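Local coordinates for protein cytidylyltransferase (Leptospira borgpetersenii serovar Hardjo-bovis, PDB 6OEW) that probably transfers a cytidylyl group from CTP to an acceptor, as nucleotidyltransferases of its family do, and binds magnesium, at residues A[28-42]-A[65-77]. Sequence-based numbering, arbitrary orientation.
Sequences IALPFGDTTILGFML and DKTEEIAKKNGVS
Ile70 packs against the first turn of helix 37-45. With CG1 beside the backbone N (chi1 -69°), its CG2 stands anti to that N and lies 3.6 Å from Thr36 OG1 and 3.9 Å from Leu38 CB. The same Thr36 oxygen accepts from Gly39 N at 2.9 Å, an N-cap bond; the oxygen met by the methyl thus also caps the helix. Ile70 CD1 extends on to Ile28 O and Ala29. Leu42 closes the far end: its CD1 sits 3.7 Å from Asn74 CB and 4.0 Å from Val76 CG2. The axes of helix segments 37-42 and 65-73 approach to 9.4 Å, their N-to-C directions 34° apart, beside the mixed sheet of a fold of the GT-A type, where Leu42, Thr67 and Ala71 all touch Val56 of strand 54-59. No direct hydrogen bond joins the segments. Toward solvent, contact thins to Ala29 CB against the aliphatic part of Lys66, whose NZ turns to Glu69, and to a water linking Thr35 OG1 with Asn74 OD1. The bond from Asn74 ND2 to Ile70 O (169° at the hydrogen) fixes the amide's rotation; ND2 comes from above the carbonyl plane, on the face opposite Asn74 N, while Gly39 CA approaches ND2 to 3.6 Å.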
loop_
_atom_site.group_PDB
_atom_site.type_symbol
_atom_site.label_atom_id
_atom_site.label_comp_id
_atom_site.label_asym_id
_atom_site.label_seq_id
_atom_site.Cartn_x
_atom_site.Cartn_y
_atom_site.Cartn_z
ATOM N N ILE A 28 -4.888 -3.893 11.818
ATOM C CA ILE A 28 -5.207 -2.572 11.286
ATOM C C ILE A 28 -5.951 -1.723 12.301
ATOM O O ILE A 28 -5.982 -0.492 12.166
ATOM C CB ILE A 28 -6.024 -2.679 9.983
ATOM C CG1 ILE A 28 -7.379 -3.350 10.216
ATOM C CG2 ILE A 28 -5.195 -3.386 8.895
ATOM C CD1 ILE A 28 -8.273 -3.346 8.960
ATOM N N ALA A 29 -6.533 -2.348 13.328
ATOM C CA ALA A 29 -7.242 -1.659 14.397
ATOM C C ALA A 29 -6.384 -1.447 15.642
ATOM O O ALA A 29 -6.893 -0.949 16.649
ATOM C CB ALA A 29 -8.523 -2.436 14.769
ATOM N N LEU A 30 -5.109 -1.825 15.608
ATOM C CA LEU A 30 -4.250 -1.630 16.764
ATOM C C LEU A 30 -4.000 -0.143 17.019
ATOM O O LEU A 30 -3.874 0.651 16.070
ATOM C CB LEU A 30 -2.910 -2.328 16.569
ATOM C CG LEU A 30 -2.847 -3.833 16.731
ATOM C CD1 LEU A 30 -1.520 -4.346 16.222
ATOM C CD2 LEU A 30 -3.011 -4.142 18.216
ATOM N N PRO A 31 -3.901 0.252 18.287
ATOM C CA PRO A 31 -3.552 1.639 18.610
ATOM C C PRO A 31 -2.207 2.000 18.002
ATOM O O PRO A 31 -1.258 1.215 18.056
ATOM C CB PRO A 31 -3.490 1.646 20.142
ATOM C CG PRO A 31 -4.311 0.482 20.569
ATOM C CD PRO A 31 -4.190 -0.553 19.494
ATOM N N PHE A 32 -2.136 3.194 17.413
ATOM C CA PHE A 32 -0.918 3.645 16.744
ATOM C C PHE A 32 -0.898 5.170 16.766
ATOM O O PHE A 32 -1.780 5.810 16.181
ATOM C CB PHE A 32 -0.857 3.101 15.307
ATOM C CG PHE A 32 0.526 3.145 14.693
ATOM C CD1 PHE A 32 1.594 2.519 15.314
ATOM C CD2 PHE A 32 0.750 3.808 13.501
ATOM C CE1 PHE A 32 2.859 2.553 14.764
ATOM C CE2 PHE A 32 2.028 3.843 12.924
ATOM C CZ PHE A 32 3.082 3.216 13.552
ATOM N N GLY A 33 0.081 5.753 17.448
ATOM C CA GLY A 33 0.028 7.190 17.665
ATOM C C GLY A 33 -1.260 7.543 18.378
ATOM O O GLY A 33 -1.683 6.863 19.319
ATOM N N ASP A 34 -1.923 8.601 17.918
ATOM C CA ASP A 34 -3.213 8.961 18.488
ATOM C C ASP A 34 -4.379 8.340 17.731
ATOM O O ASP A 34 -5.522 8.773 17.910
ATOM C CB ASP A 34 -3.369 10.482 18.554
ATOM C CG ASP A 34 -3.398 11.139 17.181
ATOM O OD1 ASP A 34 -3.196 10.457 16.153
ATOM O OD2 ASP A 34 -3.637 12.359 17.136
ATOM N N THR A 35 -4.124 7.322 16.907
ATOM C CA THR A 35 -5.190 6.733 16.106
ATOM C C THR A 35 -5.021 5.212 16.033
ATOM O O THR A 35 -4.603 4.584 17.013
ATOM C CB THR A 35 -5.215 7.413 14.723
ATOM O OG1 THR A 35 -6.286 6.896 13.920
ATOM C CG2 THR A 35 -3.875 7.260 13.985
ATOM N N THR A 36 -5.383 4.606 14.910
ATOM C CA THR A 36 -5.164 3.194 14.624
ATOM C C THR A 36 -4.100 3.040 13.542
ATOM O O THR A 36 -3.709 4.007 12.868
ATOM C CB THR A 36 -6.467 2.530 14.165
ATOM O OG1 THR A 36 -6.902 3.179 12.953
ATOM C CG2 THR A 36 -7.552 2.653 15.251
ATOM N N ILE A 37 -3.640 1.799 13.354
ATOM C CA ILE A 37 -2.680 1.528 12.275
ATOM C C ILE A 37 -3.226 2.024 10.934
ATOM O O ILE A 37 -2.564 2.782 10.213
ATOM C CB ILE A 37 -2.338 0.027 12.223
ATOM C CG1 ILE A 37 -1.351 -0.333 13.348
ATOM C CG2 ILE A 37 -1.804 -0.352 10.864
ATOM C CD1 ILE A 37 0.076 0.082 13.059
ATOM N N LEU A 38 -4.450 1.623 10.593
ATOM C CA LEU A 38 -5.024 2.042 9.314
ATOM C C LEU A 38 -5.324 3.537 9.296
ATOM O O LEU A 38 -5.093 4.205 8.276
ATOM C CB LEU A 38 -6.292 1.238 9.009
ATOM C CG LEU A 38 -6.993 1.560 7.673
ATOM C CD1 LEU A 38 -6.041 1.515 6.458
ATOM C CD2 LEU A 38 -8.146 0.601 7.447
ATOM N N GLY A 39 -5.825 4.092 10.405
ATOM C CA GLY A 39 -6.072 5.535 10.441
ATOM C C GLY A 39 -4.810 6.361 10.239
ATOM O O GLY A 39 -4.819 7.385 9.542
ATOM N N PHE A 40 -3.705 5.928 10.846
ATOM C CA PHE A 40 -2.417 6.577 10.629
ATOM C C PHE A 40 -2.051 6.604 9.150
ATOM O O PHE A 40 -1.582 7.632 8.632
ATOM C CB PHE A 40 -1.346 5.835 11.430
ATOM C CG PHE A 40 -0.141 6.660 11.737
ATOM C CD1 PHE A 40 0.026 7.212 13.005
ATOM C CD2 PHE A 40 0.830 6.892 10.770
ATOM C CE1 PHE A 40 1.141 7.974 13.313
ATOM C CE2 PHE A 40 1.958 7.671 11.079
ATOM C CZ PHE A 40 2.103 8.214 12.340
ATOM N N MET A 41 -2.227 5.474 8.466
ATOM C CA MET A 41 -1.947 5.395 7.035
ATOM C C MET A 41 -2.793 6.388 6.247
ATOM O O MET A 41 -2.284 7.109 5.377
ATOM C CB MET A 41 -2.197 3.975 6.538
ATOM C CG MET A 41 -1.667 3.724 5.126
ATOM S SD MET A 41 -2.156 2.085 4.555
ATOM C CE MET A 41 -1.418 2.094 2.902
ATOM N N LEU A 42 -4.089 6.437 6.543
ATOM C CA LEU A 42 -4.976 7.352 5.842
ATOM C C LEU A 42 -4.557 8.802 6.073
ATOM O O LEU A 42 -4.552 9.604 5.136
ATOM C CB LEU A 42 -6.420 7.103 6.279
ATOM C CG LEU A 42 -7.003 5.726 5.905
ATOM C CD1 LEU A 42 -8.433 5.582 6.400
ATOM C CD2 LEU A 42 -6.963 5.507 4.394
ATOM N N ASP A 65 -16.858 -4.257 9.536
ATOM C CA ASP A 65 -17.498 -3.037 10.005
ATOM C C ASP A 65 -16.472 -2.143 10.692
ATOM O O ASP A 65 -16.546 -0.913 10.595
ATOM C CB ASP A 65 -18.645 -3.358 10.971
ATOM C CG ASP A 65 -19.810 -4.090 10.302
ATOM O OD1 ASP A 65 -19.748 -4.399 9.086
ATOM O OD2 ASP A 65 -20.789 -4.382 11.017
ATOM N N LYS A 66 -15.502 -2.748 11.381
ATOM C CA LYS A 66 -14.451 -1.967 12.023
ATOM C C LYS A 66 -13.615 -1.227 10.983
ATOM O O LYS A 66 -13.314 -0.041 11.151
ATOM C CB LYS A 66 -13.578 -2.881 12.883
ATOM C CG LYS A 66 -12.510 -2.154 13.689
ATOM C CD LYS A 66 -13.137 -1.142 14.624
ATOM C CE LYS A 66 -12.076 -0.357 15.370
ATOM N NZ LYS A 66 -12.636 0.862 16.023
ATOM N N THR A 67 -13.242 -1.915 9.899
ATOM C CA THR A 67 -12.493 -1.284 8.806
ATOM C C THR A 67 -13.285 -0.141 8.187
ATOM O O THR A 67 -12.746 0.956 7.963
ATOM C CB THR A 67 -12.141 -2.349 7.754
ATOM O OG1 THR A 67 -11.672 -3.534 8.432
ATOM C CG2 THR A 67 -11.036 -1.859 6.768
ATOM N N GLU A 68 -14.568 -0.371 7.907
ATOM C CA GLU A 68 -15.403 0.712 7.403
ATOM C C GLU A 68 -15.440 1.875 8.392
ATOM O O GLU A 68 -15.345 3.046 7.989
ATOM C CB GLU A 68 -16.811 0.191 7.106
ATOM C CG GLU A 68 -17.770 1.261 6.637
ATOM C CD GLU A 68 -19.178 0.755 6.472
ATOM O OE1 GLU A 68 -19.423 -0.453 6.720
ATOM O OE2 GLU A 68 -20.048 1.568 6.106
ATOM N N GLU A 69 -15.538 1.571 9.692
ATOM C CA GLU A 69 -15.608 2.619 10.710
ATOM C C GLU A 69 -14.345 3.475 10.710
ATOM O O GLU A 69 -14.414 4.710 10.804
ATOM C CB GLU A 69 -15.821 2.012 12.096
ATOM C CG GLU A 69 -15.449 2.965 13.235
ATOM C CD GLU A 69 -15.416 2.291 14.615
ATOM O OE1 GLU A 69 -16.131 1.285 14.819
ATOM O OE2 GLU A 69 -14.664 2.772 15.491
ATOM N N ILE A 70 -13.183 2.827 10.622
ATOM C CA ILE A 70 -11.918 3.547 10.608
ATOM C C ILE A 70 -11.825 4.426 9.361
ATOM O O ILE A 70 -11.470 5.610 9.445
ATOM C CB ILE A 70 -10.744 2.553 10.702
ATOM C CG1 ILE A 70 -10.684 1.900 12.090
ATOM C CG2 ILE A 70 -9.405 3.230 10.348
ATOM C CD1 ILE A 70 -9.717 0.729 12.156
ATOM N N ALA A 71 -12.187 3.877 8.195
ATOM C CA ALA A 71 -12.157 4.674 6.972
ATOM C C ALA A 71 -13.101 5.862 7.067
ATOM O O ALA A 71 -12.758 6.974 6.643
ATOM C CB ALA A 71 -12.512 3.807 5.764
ATOM N N LYS A 72 -14.301 5.650 7.617
ATOM C CA LYS A 72 -15.277 6.732 7.679
ATOM C C LYS A 72 -14.823 7.828 8.632
ATOM O O LYS A 72 -15.046 9.014 8.363
ATOM C CB LYS A 72 -16.656 6.199 8.084
ATOM C CG LYS A 72 -17.470 5.683 6.900
ATOM C CD LYS A 72 -18.966 5.849 7.119
ATOM C CE LYS A 72 -19.646 4.519 7.373
ATOM N NZ LYS A 72 -21.130 4.648 7.271
ATOM N N LYS A 73 -14.197 7.444 9.750
ATOM C CA LYS A 73 -13.671 8.412 10.706
ATOM C C LYS A 73 -12.656 9.328 10.041
ATOM O O LYS A 73 -12.540 10.506 10.405
ATOM C CB LYS A 73 -13.038 7.669 11.892
ATOM C CG LYS A 73 -12.349 8.538 12.940
ATOM C CD LYS A 73 -11.494 7.678 13.880
ATOM C CE LYS A 73 -10.761 8.508 14.928
ATOM N NZ LYS A 73 -11.692 9.038 15.964
ATOM N N ASN A 74 -11.943 8.810 9.049
ATOM C CA ASN A 74 -10.934 9.551 8.314
ATOM C C ASN A 74 -11.463 10.172 7.028
ATOM O O ASN A 74 -10.674 10.671 6.226
ATOM C CB ASN A 74 -9.755 8.628 8.005
ATOM C CG ASN A 74 -8.896 8.373 9.207
ATOM O OD1 ASN A 74 -7.998 9.156 9.503
ATOM N ND2 ASN A 74 -9.168 7.287 9.920
ATOM N N GLY A 75 -12.774 10.120 6.799
ATOM C CA GLY A 75 -13.365 10.808 5.663
ATOM C C GLY A 75 -12.989 10.271 4.299
ATOM O O GLY A 75 -12.956 11.037 3.339
ATOM N N VAL A 76 -12.715 8.973 4.175
ATOM C CA VAL A 76 -12.428 8.401 2.867
ATOM C C VAL A 76 -13.564 7.451 2.497
ATOM O O VAL A 76 -14.387 7.070 3.331
ATOM C CB VAL A 76 -11.047 7.708 2.824
ATOM C CG1 VAL A 76 -9.955 8.640 3.392
ATOM C CG2 VAL A 76 -11.073 6.465 3.577
ATOM N N SER A 77 -13.642 7.109 1.214
ATOM C CA SER A 77 -14.719 6.239 0.773
ATOM C C SER A 77 -14.359 4.791 1.035
ATOM O O SER A 77 -13.199 4.448 1.274
ATOM C CB SER A 77 -15.007 6.451 -0.711
ATOM O OG SER A 77 -15.365 7.800 -0.937
HETATM O O HOH W 1 -6.744 8.784 12.185
#